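PDB 3MEB: aspartate aminotransferase from Giardia lamblia, which probably catalyses the transfer of the amino group of L-aspartate to 2-oxoglutarate, forming oxaloacetate and L-glutamate with pyridoxal 5'-phosphate as cofactor. Local coordinates for residues E137-W142 / E268-Q273; L289-A294 / A308-G313; R361-A366 / S428-V433; R371-P376 / G380-I385. All coordinates share one frame; numbering follows the deposited sequence.

Contact 1: E137-W142 / E268-Q273; sequences EFLHLW and EVLVAQ
The Phe138 ring is approached by Leu270 at a slant, neither squarely over a face nor at an edge: Leu270 CD2 is 4.3 Å from Phe138 CD2. This is the looser part of the contact. Among the ring's neighbours outside the two segments are Met310 and Met314 of helix 300-319 and Phe25 of the second subunit.

The tighter part is a tip-to-tip meeting of two leucines. Leu139 and Leu270 point at each other with their branched ends, and the two methyls of Leu270 share Leu139 CD1. Leu270 CD1 also sits 3.9 Å from Leu139 CD2, while Leu270 CD2 also lies 4.0 Å from Leu139 CG. The CB of Leu270 already heads toward the helix; chi1 (-73°) then places CG anti to the carbonyl carbon, and chi2 (78°) turns the methyls onto Leu139. The nearest alpha carbons, Leu139 CA and Leu270 CA, are 9.6 Å apart, a gap spanned by side chains of helix 127-142 and strand 269-274.

That spacing fits a helix laid on one face of a sheet, here the mixed seven-stranded sheet of the large domain of fold type I enzymes. Phe239 on the neighbouring parallel strand 237-242 continues the same apolar layer, touching both leucines.

All three contributing side chains are buried hydrocarbon, and they meet at van der Waals range. Cohesion therefore comes from dispersion and exclusion of water, with shape rather than directed polar bonds setting how helix and strand fit.

Contact 2: L289-A294 / A308-G313; sequences LHVVHA and AAMVSG
A methionine-centred apolar contact, buried and close to the subunit interface, joins the antiparallel strand 287-292 to helix 300-319, which follows it in the chain. Met310 supplies the helix side; facing it are Val291 of the strand and His293 just past the strand's end. The nearest alpha carbons, Val291 CA and Met310 CA, are 7.8 Å apart, and the methionine chain spans that interval.

Its terminal methyl does most of the touching: Met310 CE is 3.8 Å from Val291 CG1 and 3.7 Å from His293 CD2. The sulfur shares in the first of these, since Met310 SD also lies 3.8 Å from Val291 CG1. A bend at the last torsion (chi3 -56°) turns the methyl in between Val291 and His293. Val291 meets the methionine chain at about a right angle, and the imidazole meets CE obliquely.

The polar edge of His293 looks elsewhere. NE2 bonds to the backbone oxygen of Asn303 and ND1 to the amide nitrogen of Gly295, two anchors that fix the ring's rotation while its CD2 rests on the methyl. Phe25 of the second subunit packs on both Met310 and Val291, and Met314 adds to the cover of Val291.

An antiparallel strand inserted among otherwise parallel neighbours, with a helix packed on the sheet face beside it, is characteristic of the large domain of fold type I pyridoxal-phosphate enzymes.

Contact 3: R361-A366 / S428-V433; sequences RSLLHA and SNCDYV
Leu364 CA and Cys430 CA come within 5.4 Å of each other, a close approach for two helical backbones, where the late turns of helix 340-370 meet the first turn of helix 430-443. So small a spacing goes with a small residue facing the junction: the CB of Cys430 is directed toward the other helix.

Its thiol sulfur packs against Leu363, with Cys430 SG 3.7 Å from Leu363 CD2 and the same distance from CG of that leucine. Leu363 CG stands anti to the backbone N (chi1 -177°), which sends the branch along the flank of the helix and over the cysteine. As in related class I aminotransferases, the C-terminal part of helix 340-370 probably lies in the small domain together with helix 430-443, so the contact would fall inside that domain, far from the cofactor.

Leu364 engages the same cysteine and the next turn. Leu364 CD1 reaches the backbone, 3.7 Å from Cys430 O, and lies 4.0 Å from Val433 CG1, the two side chains crossing at about a right angle. Leu364 CB is 4.2 Å from Cys430 SG. Val433 also packs on Val52 and Leu54 of strand 52-54, while Ile385 touches Leu364.

Contact 4: R371-P376 / G380-I385; sequences RKTPGP and GTWDHI
Trp382 offers its indole N-H to two carbonyls at once: Trp382 NE1 is 3.0 Å from Pro374 O and 3.1 Å from Thr373 O. Both bonds are weak and bent, with angles at the hydrogen of 134° and 122°, as expected of a shared donor, and both oxygens lie at the ring edge, near its plane. With CG anti to the carbonyl carbon (chi1 -72°), the indole swings to residues 373-376. Gly375 CA sits over one face, and on that face Pro376 CD stands 3.9 Å from the centroid of the six-membered ring of Trp382, a CH-pi contact. Pro376 CG in turn meets His384 CE1 at 3.8 Å.

The backbones add two weak bonds, Gly375 N to Gly380 O (2.8 Å) and Gly380 N to Pro376 O (3.2 Å), which close a tight irregular loop between helices 340-370 and 384-387. Gly380 turns the chain back with positive phi. Water 1 donates to both Pro376 O (3.0 Å) and Thr381 O.

Farther out, a Schellman motif with Lys372 at its C-prime position ends the long helix and delivers Thr373 to the tryptophan. His384 NE2 is bonded to Thr395 O, and the Thr373 hydroxyl to His438 of the C-terminal helix.

How the contacts relate
Contacts 1 and 2 form one unit and contacts 3 and 4 another, on opposite sides of the chain's centre. The first two share a sheet: strands 269-274 and 287-292 are neighbours in it, with Val269 O 2.8 Å from Val292 N, and both contacts touch the second subunit. They are buried and mainly apolar, with the His293 ring taking part in contact 2. Contact 3, largely buried but with Leu363 partly exposed, is mainly apolar too and joins two helices, whereas contact 4, partly exposed, relies on backbone polar groups and a tryptophan N-H. Polar links tie this second pair together: Arg371 NH1 makes a salt bridge to Asp431 OD1, and Arg361 NH1 probably bonds to Ile385 O.

Contact 1: E137-W142 / E268-Q273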
loop_
_atom_site.group_PDB
_atom_site.type_symbol
_atom_site.label_atom_id
_atom_site.label_comp_id
_atom_site.label_asym_id
_atom_site.label_seq_id
_atom_site.Cartn_x
_atom_site.Cartn_y
_atom_site.Cartn_z
ATOM N N GLU A 137 -13.361 4.525 3.978
ATOM C CA GLU A 137 -13.608 5.467 2.911
ATOM C C GLU A 137 -14.766 5.000 2.025
ATOM O O GLU A 137 -15.596 5.810 1.601
ATOM C CB GLU A 137 -12.354 5.672 2.051
ATOM C CG GLU A 137 -12.562 6.558 0.839
ATOM C CD GLU A 137 -11.327 6.637 -0.036
ATOM O OE1 GLU A 137 -10.700 5.577 -0.356
ATOM O OE2 GLU A 137 -11.003 7.765 -0.450
ATOM N N PHE A 138 -14.848 3.704 1.783
ATOM C CA PHE A 138 -15.961 3.140 0.987
ATOM C C PHE A 138 -17.313 3.560 1.582
ATOM O O PHE A 138 -18.205 4.020 0.891
ATOM C CB PHE A 138 -15.819 1.618 0.941
ATOM C CG PHE A 138 -16.931 0.901 0.196
ATOM C CD1 PHE A 138 -16.813 0.644 -1.161
ATOM C CD2 PHE A 138 -18.036 0.420 0.869
ATOM C CE1 PHE A 138 -17.825 -0.056 -1.863
ATOM C CE2 PHE A 138 -19.063 -0.269 0.175
ATOM C CZ PHE A 138 -18.953 -0.505 -1.195
ATOM N N LEU A 139 -17.455 3.393 2.886
ATOM C CA LEU A 139 -18.706 3.721 3.550
ATOM C C LEU A 139 -18.903 5.217 3.693
ATOM O O LEU A 139 -20.046 5.705 3.560
ATOM C CB LEU A 139 -18.781 3.023 4.922
ATOM C CG LEU A 139 -18.840 1.487 4.905
ATOM C CD1 LEU A 139 -18.763 0.908 6.300
ATOM C CD2 LEU A 139 -20.099 1.003 4.146
ATOM N N HIS A 140 -17.834 5.967 3.965
ATOM C CA HIS A 140 -17.983 7.408 4.120
ATOM C C HIS A 140 -18.407 8.081 2.810
ATOM O O HIS A 140 -19.153 9.078 2.801
ATOM C CB HIS A 140 -16.683 8.036 4.663
ATOM C CG HIS A 140 -16.821 9.488 4.975
ATOM N ND1 HIS A 140 -17.766 9.967 5.853
ATOM C CD2 HIS A 140 -16.150 10.569 4.508
ATOM C CE1 HIS A 140 -17.643 11.280 5.947
ATOM N NE2 HIS A 140 -16.682 11.670 5.126
ATOM N N LEU A 141 -17.919 7.551 1.700
ATOM C CA LEU A 141 -18.312 8.028 0.369
ATOM C C LEU A 141 -19.751 7.634 0.043
ATOM O O LEU A 141 -20.522 8.474 -0.420
ATOM C CB LEU A 141 -17.360 7.505 -0.717
ATOM C CG LEU A 141 -15.935 8.137 -0.695
ATOM C CD1 LEU A 141 -14.998 7.484 -1.704
ATOM C CD2 LEU A 141 -15.986 9.659 -0.874
ATOM N N TRP A 142 -20.124 6.375 0.312
ATOM C CA TRP A 142 -21.453 5.869 -0.053
ATOM C C TRP A 142 -22.592 6.330 0.863
ATOM O O TRP A 142 -23.713 6.568 0.383
ATOM C CB TRP A 142 -21.416 4.348 -0.112
ATOM C CG TRP A 142 -22.769 3.704 -0.430
ATOM C CD1 TRP A 142 -23.484 2.909 0.374
ATOM C CD2 TRP A 142 -23.551 3.909 -1.609
ATOM N NE1 TRP A 142 -24.659 2.530 -0.243
ATOM C CE2 TRP A 142 -24.729 3.153 -1.462
ATOM C CE3 TRP A 142 -23.346 4.625 -2.790
ATOM C CZ2 TRP A 142 -25.714 3.092 -2.461
ATOM C CZ3 TRP A 142 -24.315 4.578 -3.777
ATOM C CH2 TRP A 142 -25.499 3.812 -3.604
ATOM N N GLU A 268 -25.875 -6.977 6.936
ATOM C CA GLU A 268 -24.916 -6.552 5.919
ATOM C C GLU A 268 -23.604 -6.187 6.614
ATOM O O GLU A 268 -23.607 -5.453 7.597
ATOM C CB GLU A 268 -25.484 -5.393 5.084
ATOM C CG GLU A 268 -26.760 -5.829 4.366
ATOM C CD GLU A 268 -27.189 -4.898 3.286
ATOM O OE1 GLU A 268 -27.797 -3.858 3.617
ATOM O OE2 GLU A 268 -26.962 -5.222 2.092
ATOM N N VAL A 269 -22.499 -6.774 6.143
ATOM C CA VAL A 269 -21.204 -6.624 6.808
ATOM C C VAL A 269 -20.092 -6.201 5.873
ATOM O O VAL A 269 -20.167 -6.405 4.652
ATOM C CB VAL A 269 -20.780 -7.926 7.505
ATOM C CG1 VAL A 269 -21.977 -8.569 8.238
ATOM C CG2 VAL A 269 -20.094 -8.886 6.535
ATOM N N LEU A 270 -19.083 -5.537 6.438
ATOM C CA LEU A 270 -17.763 -5.503 5.864
ATOM C C LEU A 270 -16.806 -6.311 6.767
ATOM O O LEU A 270 -17.035 -6.460 7.989
ATOM C CB LEU A 270 -17.265 -4.060 5.705
ATOM C CG LEU A 270 -17.902 -3.215 4.571
ATOM C CD1 LEU A 270 -19.253 -2.701 4.896
ATOM C CD2 LEU A 270 -16.995 -2.019 4.287
ATOM N N VAL A 271 -15.756 -6.840 6.156
ATOM C CA VAL A 271 -14.681 -7.535 6.880
ATOM C C VAL A 271 -13.348 -7.019 6.333
ATOM O O VAL A 271 -13.083 -7.099 5.105
ATOM C CB VAL A 271 -14.734 -9.054 6.705
ATOM C CG1 VAL A 271 -13.631 -9.738 7.461
ATOM C CG2 VAL A 271 -16.145 -9.645 7.138
ATOM N N ALA A 272 -12.519 -6.498 7.237
ATOM C CA ALA A 272 -11.138 -6.147 6.936
ATOM C C ALA A 272 -10.287 -7.299 7.453
ATOM O O ALA A 272 -10.193 -7.527 8.672
ATOM C CB ALA A 272 -10.759 -4.878 7.606
ATOM N N GLN A 273 -9.730 -8.064 6.540
ATOM C CA GLN A 273 -9.122 -9.373 6.862
ATOM C C GLN A 273 -7.610 -9.320 6.699
ATOM O O GLN A 273 -7.129 -9.110 5.584
ATOM C CB GLN A 273 -9.747 -10.432 5.959
ATOM C CG GLN A 273 -9.116 -11.853 6.088
ATOM C CD GLN A 273 -9.662 -12.831 5.064
ATOM O OE1 GLN A 273 -10.091 -12.436 3.974
ATOM N NE2 GLN A 273 -9.610 -14.109 5.386
#

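Contact 2: L289-A294 / A308-G313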
loop_
_atom_site.group_PDB
_atom_site.type_symbol
_atom_site.label_atom_id
_atom_site.label_comp_id
_atom_site.label_asym_id
_atom_site.label_seq_id
_atom_site.Cartn_x
_atom_site.Cartn_y
_atom_site.Cartn_z
ATOM N N LEU A 289 -10.345 -6.982 1.744
ATOM C CA LEU A 289 -11.578 -6.285 2.146
ATOM C C LEU A 289 -12.775 -6.999 1.515
ATOM O O LEU A 289 -12.756 -7.300 0.294
ATOM C CB LEU A 289 -11.555 -4.846 1.697
ATOM C CG LEU A 289 -12.738 -3.957 2.078
ATOM C CD1 LEU A 289 -13.007 -3.987 3.615
ATOM C CD2 LEU A 289 -12.448 -2.542 1.584
ATOM N N HIS A 290 -13.783 -7.289 2.327
ATOM C CA HIS A 290 -15.046 -7.869 1.827
ATOM C C HIS A 290 -16.241 -6.997 2.230
ATOM O O HIS A 290 -16.267 -6.488 3.344
ATOM C CB HIS A 290 -15.292 -9.225 2.400
ATOM C CG HIS A 290 -14.127 -10.169 2.329
ATOM N ND1 HIS A 290 -13.825 -10.904 1.201
ATOM C CD2 HIS A 290 -13.244 -10.559 3.281
ATOM C CE1 HIS A 290 -12.785 -11.681 1.447
ATOM N NE2 HIS A 290 -12.416 -11.508 2.710
ATOM N N VAL A 291 -17.188 -6.845 1.308
ATOM C CA VAL A 291 -18.494 -6.278 1.591
ATOM C C VAL A 291 -19.453 -7.414 1.244
ATOM O O VAL A 291 -19.410 -7.993 0.142
ATOM C CB VAL A 291 -18.849 -5.020 0.754
ATOM C CG1 VAL A 291 -20.154 -4.449 1.223
ATOM C CG2 VAL A 291 -17.751 -3.937 0.824
ATOM N N VAL A 292 -20.259 -7.814 2.212
ATOM C CA VAL A 292 -21.312 -8.828 1.958
ATOM C C VAL A 292 -22.718 -8.201 2.074
ATOM O O VAL A 292 -23.194 -7.917 3.190
ATOM C CB VAL A 292 -21.216 -9.978 2.937
ATOM C CG1 VAL A 292 -22.152 -11.121 2.487
ATOM C CG2 VAL A 292 -19.764 -10.464 3.086
ATOM N N HIS A 293 -23.380 -7.966 0.933
ATOM C CA HIS A 293 -24.723 -7.360 0.947
ATOM C C HIS A 293 -25.774 -8.445 1.197
ATOM O O HIS A 293 -25.456 -9.654 1.202
ATOM C CB HIS A 293 -25.003 -6.547 -0.335
ATOM C CG HIS A 293 -25.061 -7.351 -1.589
ATOM N ND1 HIS A 293 -26.221 -7.964 -2.032
ATOM C CD2 HIS A 293 -24.105 -7.635 -2.512
ATOM C CE1 HIS A 293 -25.969 -8.585 -3.176
ATOM N NE2 HIS A 293 -24.697 -8.389 -3.498
ATOM N N ALA A 294 -26.991 -8.013 1.485
ATOM C CA ALA A 294 -28.059 -8.909 1.901
ATOM C C ALA A 294 -28.569 -9.867 0.807
ATOM O O ALA A 294 -29.325 -10.799 1.104
ATOM C CB ALA A 294 -29.234 -8.086 2.467
ATOM N N ALA A 308 -20.066 -6.765 -7.889
ATOM C CA ALA A 308 -19.021 -6.338 -8.823
ATOM C C ALA A 308 -18.909 -4.811 -8.870
ATOM O O ALA A 308 -17.808 -4.280 -9.009
ATOM C CB ALA A 308 -19.289 -6.905 -10.244
ATOM N N ALA A 309 -20.053 -4.116 -8.782
ATOM C CA ALA A 309 -20.083 -2.663 -8.768
ATOM C C ALA A 309 -19.353 -2.152 -7.524
ATOM O O ALA A 309 -18.578 -1.169 -7.568
ATOM C CB ALA A 309 -21.542 -2.142 -8.785
ATOM N N MET A 310 -19.622 -2.805 -6.394
ATOM C CA MET A 310 -18.924 -2.447 -5.165
ATOM C C MET A 310 -17.420 -2.701 -5.277
ATOM O O MET A 310 -16.602 -1.821 -4.882
ATOM C CB MET A 310 -19.572 -3.151 -3.975
ATOM C CG MET A 310 -20.969 -2.607 -3.658
ATOM S SD MET A 310 -21.624 -3.176 -2.090
ATOM C CE MET A 310 -21.521 -4.941 -2.324
ATOM N N VAL A 311 -17.033 -3.833 -5.874
ATOM C CA VAL A 311 -15.622 -4.079 -6.134
ATOM C C VAL A 311 -15.052 -2.959 -7.018
ATOM O O VAL A 311 -13.955 -2.443 -6.755
ATOM C CB VAL A 311 -15.336 -5.469 -6.760
ATOM C CG1 VAL A 311 -13.823 -5.607 -7.113
ATOM C CG2 VAL A 311 -15.765 -6.580 -5.812
ATOM N N SER A 312 -15.783 -2.580 -8.060
ATOM C CA SER A 312 -15.355 -1.496 -8.961
ATOM C C SER A 312 -15.078 -0.172 -8.196
ATOM O O SER A 312 -14.099 0.546 -8.479
ATOM C CB SER A 312 -16.364 -1.338 -10.109
ATOM O OG SER A 312 -17.384 -0.393 -9.853
ATOM N N GLY A 313 -15.882 0.125 -7.178
ATOM C CA GLY A 313 -15.638 1.335 -6.373
ATOM C C GLY A 313 -14.392 1.182 -5.511
ATOM O O GLY A 313 -13.540 2.092 -5.444
#

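Contact 3: R361-A366 / S428-V433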
loop_
_atom_site.group_PDB
_atom_site.type_symbol
_atom_site.label_atom_id
_atom_site.label_comp_id
_atom_site.label_asym_id
_atom_site.label_seq_id
_atom_site.Cartn_x
_atom_site.Cartn_y
_atom_site.Cartn_z
ATOM N N ARG A 361 1.300 -18.170 28.867
ATOM C CA ARG A 361 0.316 -17.673 29.831
ATOM C C ARG A 361 0.408 -18.430 31.162
ATOM O O ARG A 361 0.512 -17.821 32.226
ATOM C CB ARG A 361 -1.081 -17.809 29.261
ATOM C CG ARG A 361 -1.392 -16.816 28.135
ATOM C CD ARG A 361 -2.830 -17.001 27.615
ATOM N NE ARG A 361 -3.081 -16.076 26.520
ATOM C CZ ARG A 361 -3.135 -14.752 26.646
ATOM N NH1 ARG A 361 -2.949 -14.157 27.821
ATOM N NH2 ARG A 361 -3.355 -14.008 25.582
ATOM N N SER A 362 0.432 -19.759 31.095
ATOM C CA SER A 362 0.544 -20.593 32.293
ATOM C C SER A 362 1.858 -20.374 33.004
ATOM O O SER A 362 1.869 -20.284 34.252
ATOM C CB SER A 362 0.406 -22.080 31.943
ATOM O OG SER A 362 -0.838 -22.272 31.281
ATOM N N LEU A 363 2.963 -20.302 32.248
ATOM C CA LEU A 363 4.264 -20.167 32.888
ATOM C C LEU A 363 4.398 -18.813 33.566
ATOM O O LEU A 363 4.856 -18.746 34.707
ATOM C CB LEU A 363 5.412 -20.444 31.934
ATOM C CG LEU A 363 6.851 -20.407 32.491
ATOM C CD1 LEU A 363 7.041 -21.369 33.643
ATOM C CD2 LEU A 363 7.844 -20.717 31.353
ATOM N N LEU A 364 3.996 -17.734 32.887
ATOM C CA LEU A 364 4.136 -16.417 33.511
ATOM C C LEU A 364 3.244 -16.380 34.760
ATOM O O LEU A 364 3.685 -15.896 35.777
ATOM C CB LEU A 364 3.782 -15.247 32.609
ATOM C CG LEU A 364 3.890 -13.844 33.233
ATOM C CD1 LEU A 364 5.331 -13.498 33.797
ATOM C CD2 LEU A 364 3.392 -12.834 32.163
ATOM N N HIS A 365 2.016 -16.893 34.661
ATOM C CA HIS A 365 1.070 -16.872 35.791
ATOM C C HIS A 365 1.603 -17.659 36.991
ATOM O O HIS A 365 1.512 -17.211 38.139
ATOM C CB HIS A 365 -0.317 -17.409 35.361
ATOM C CG HIS A 365 -1.295 -17.518 36.486
ATOM N ND1 HIS A 365 -1.402 -18.642 37.265
ATOM C CD2 HIS A 365 -2.211 -16.640 36.964
ATOM C CE1 HIS A 365 -2.325 -18.446 38.197
ATOM N NE2 HIS A 365 -2.841 -17.241 38.029
ATOM N N ALA A 366 2.170 -18.829 36.722
ATOM C CA ALA A 366 2.798 -19.635 37.745
ATOM C C ALA A 366 3.947 -18.883 38.410
ATOM O O ALA A 366 4.126 -18.979 39.623
ATOM C CB ALA A 366 3.313 -20.969 37.150
ATOM N N SER A 428 12.860 -19.341 28.930
ATOM C CA SER A 428 14.058 -18.751 29.519
ATOM C C SER A 428 13.817 -17.423 30.211
ATOM O O SER A 428 14.516 -17.108 31.187
ATOM C CB SER A 428 15.091 -18.532 28.449
ATOM O OG SER A 428 15.516 -19.790 27.970
ATOM N N ASN A 429 12.852 -16.649 29.700
ATOM C CA ASN A 429 12.620 -15.299 30.199
ATOM C C ASN A 429 11.382 -15.039 31.047
ATOM O O ASN A 429 11.260 -13.921 31.539
ATOM C CB ASN A 429 12.698 -14.255 29.049
ATOM C CG ASN A 429 11.441 -14.194 28.172
ATOM O OD1 ASN A 429 10.342 -14.584 28.564
ATOM N ND2 ASN A 429 11.627 -13.707 26.950
ATOM N N CYS A 430 10.458 -15.999 31.214
ATOM C CA CYS A 430 9.236 -15.729 31.988
ATOM C C CYS A 430 9.539 -15.356 33.434
ATOM O O CYS A 430 8.961 -14.418 33.994
ATOM C CB CYS A 430 8.286 -16.943 32.038
ATOM S SG CYS A 430 7.073 -17.124 30.703
ATOM N N ASP A 431 10.439 -16.102 34.058
ATOM C CA ASP A 431 10.700 -15.846 35.461
ATOM C C ASP A 431 11.360 -14.499 35.643
ATOM O O ASP A 431 11.150 -13.836 36.643
ATOM C CB ASP A 431 11.545 -16.940 36.089
ATOM C CG ASP A 431 11.382 -16.972 37.575
ATOM O OD1 ASP A 431 10.236 -17.161 38.043
ATOM O OD2 ASP A 431 12.383 -16.749 38.276
ATOM N N TYR A 432 12.162 -14.099 34.667
ATOM C CA TYR A 432 12.731 -12.771 34.668
ATOM C C TYR A 432 11.627 -11.712 34.613
ATOM O O TYR A 432 11.627 -10.760 35.404
ATOM C CB TYR A 432 13.683 -12.630 33.491
ATOM C CG TYR A 432 14.316 -11.283 33.363
ATOM C CD1 TYR A 432 15.435 -10.935 34.126
ATOM C CD2 TYR A 432 13.812 -10.340 32.453
ATOM C CE1 TYR A 432 16.022 -9.680 34.007
ATOM C CE2 TYR A 432 14.415 -9.080 32.315
ATOM C CZ TYR A 432 15.509 -8.764 33.089
ATOM O OH TYR A 432 16.086 -7.534 32.948
ATOM N N VAL A 433 10.671 -11.896 33.704
ATOM C CA VAL A 433 9.552 -10.950 33.553
ATOM C C VAL A 433 8.736 -10.898 34.833
ATOM O O VAL A 433 8.368 -9.845 35.286
ATOM C CB VAL A 433 8.657 -11.303 32.333
ATOM C CG1 VAL A 433 7.418 -10.394 32.262
ATOM C CG2 VAL A 433 9.448 -11.206 31.085
#

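Contact 4: R371-P376 / G380-I385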
loop_
_atom_site.group_PDB
_atom_site.type_symbol
_atom_site.label_atom_id
_atom_site.label_comp_id
_atom_site.label_asym_id
_atom_site.label_seq_id
_atom_site.Cartn_x
_atom_site.Cartn_y
_atom_site.Cartn_z
ATOM N N ARG A 371 5.466 -16.099 43.650
ATOM C CA ARG A 371 6.009 -14.958 44.399
ATOM C C ARG A 371 4.934 -14.201 45.168
ATOM O O ARG A 371 5.213 -13.177 45.749
ATOM C CB ARG A 371 6.712 -13.982 43.470
ATOM C CG ARG A 371 8.004 -14.486 42.846
ATOM C CD ARG A 371 8.557 -13.401 41.960
ATOM N NE ARG A 371 9.927 -13.654 41.534
ATOM C CZ ARG A 371 10.281 -14.500 40.571
ATOM N NH1 ARG A 371 9.372 -15.227 39.923
ATOM N NH2 ARG A 371 11.562 -14.628 40.271
ATOM N N LYS A 372 3.715 -14.704 45.182
ATOM C CA LYS A 372 2.604 -13.984 45.774
ATOM C C LYS A 372 2.584 -12.521 45.297
ATOM O O LYS A 372 2.224 -11.620 46.042
ATOM C CB LYS A 372 2.638 -14.111 47.324
ATOM N N THR A 373 2.948 -12.293 44.037
ATOM C CA THR A 373 2.979 -10.947 43.480
ATOM C C THR A 373 1.587 -10.249 43.478
ATOM O O THR A 373 0.660 -10.729 42.816
ATOM C CB THR A 373 3.548 -10.933 42.024
ATOM O OG1 THR A 373 4.823 -11.602 41.982
ATOM C CG2 THR A 373 3.704 -9.531 41.566
ATOM N N PRO A 374 1.462 -9.114 44.192
ATOM C CA PRO A 374 0.215 -8.333 44.172
ATOM C C PRO A 374 -0.203 -7.994 42.729
ATOM O O PRO A 374 0.664 -7.735 41.842
ATOM C CB PRO A 374 0.550 -7.068 44.990
ATOM C CG PRO A 374 1.771 -7.404 45.771
ATOM C CD PRO A 374 2.506 -8.470 45.009
ATOM N N GLY A 375 -1.519 -8.058 42.485
ATOM C CA GLY A 375 -2.098 -7.799 41.158
ATOM C C GLY A 375 -3.022 -6.604 41.146
ATOM O O GLY A 375 -3.263 -6.001 42.185
ATOM N N PRO A 376 -3.486 -6.204 39.955
ATOM C CA PRO A 376 -4.294 -5.014 39.810
ATOM C C PRO A 376 -5.750 -5.308 40.114
ATOM O O PRO A 376 -6.118 -6.477 40.332
ATOM C CB PRO A 376 -4.149 -4.694 38.329
ATOM C CG PRO A 376 -4.125 -6.046 37.708
ATOM C CD PRO A 376 -3.299 -6.887 38.662
ATOM N N GLY A 380 -7.048 -8.134 42.878
ATOM C CA GLY A 380 -5.582 -8.095 43.066
ATOM C C GLY A 380 -4.847 -9.351 42.575
ATOM O O GLY A 380 -3.779 -9.686 43.058
ATOM N N THR A 381 -5.420 -10.071 41.632
ATOM C CA THR A 381 -4.760 -11.299 41.162
ATOM C C THR A 381 -4.317 -11.125 39.721
ATOM O O THR A 381 -4.595 -10.086 39.088
ATOM C CB THR A 381 -5.693 -12.500 41.292
ATOM O OG1 THR A 381 -6.781 -12.328 40.387
ATOM C CG2 THR A 381 -6.216 -12.638 42.748
ATOM N N TRP A 382 -3.626 -12.157 39.214
ATOM C CA TRP A 382 -3.064 -12.203 37.887
ATOM C C TRP A 382 -3.749 -13.239 36.970
ATOM O O TRP A 382 -3.302 -13.478 35.835
ATOM C CB TRP A 382 -1.562 -12.501 37.985
ATOM C CG TRP A 382 -0.803 -11.314 38.514
ATOM C CD1 TRP A 382 -0.281 -11.169 39.752
ATOM C CD2 TRP A 382 -0.560 -10.082 37.821
ATOM N NE1 TRP A 382 0.314 -9.923 39.876
ATOM C CE2 TRP A 382 0.147 -9.241 38.698
ATOM C CE3 TRP A 382 -0.843 -9.625 36.526
ATOM C CZ2 TRP A 382 0.562 -7.967 38.331
ATOM C CZ3 TRP A 382 -0.452 -8.381 36.168
ATOM C CH2 TRP A 382 0.265 -7.557 37.058
ATOM N N ASP A 383 -4.873 -13.787 37.435
ATOM C CA ASP A 383 -5.635 -14.770 36.667
ATOM C C ASP A 383 -6.015 -14.351 35.221
ATOM O O ASP A 383 -6.187 -15.208 34.350
ATOM C CB ASP A 383 -6.882 -15.195 37.475
ATOM C CG ASP A 383 -6.510 -15.910 38.756
ATOM O OD1 ASP A 383 -5.314 -16.169 38.969
ATOM O OD2 ASP A 383 -7.395 -16.193 39.573
ATOM N N HIS A 384 -6.163 -13.059 34.979
ATOM C CA HIS A 384 -6.528 -12.579 33.669
ATOM C C HIS A 384 -5.454 -12.841 32.630
ATOM O O HIS A 384 -5.742 -12.805 31.437
ATOM C CB HIS A 384 -6.910 -11.081 33.719
ATOM C CG HIS A 384 -5.873 -10.207 34.364
ATOM N ND1 HIS A 384 -5.518 -10.321 35.693
ATOM C CD2 HIS A 384 -5.137 -9.187 33.862
ATOM C CE1 HIS A 384 -4.584 -9.423 35.966
ATOM N NE2 HIS A 384 -4.346 -8.716 34.878
ATOM N N ILE A 385 -4.206 -13.087 33.081
ATOM C CA ILE A 385 -3.162 -13.659 32.228
ATOM C C ILE A 385 -3.572 -14.960 31.545
ATOM O O ILE A 385 -3.206 -15.227 30.388
ATOM C CB ILE A 385 -1.888 -13.926 33.059
ATOM C CG1 ILE A 385 -1.141 -12.617 33.228
ATOM C CG2 ILE A 385 -1.009 -15.014 32.414
ATOM C CD1 ILE A 385 -0.041 -12.634 34.282
HETATM O O HOH W 1 -7.549 -8.887 39.295
#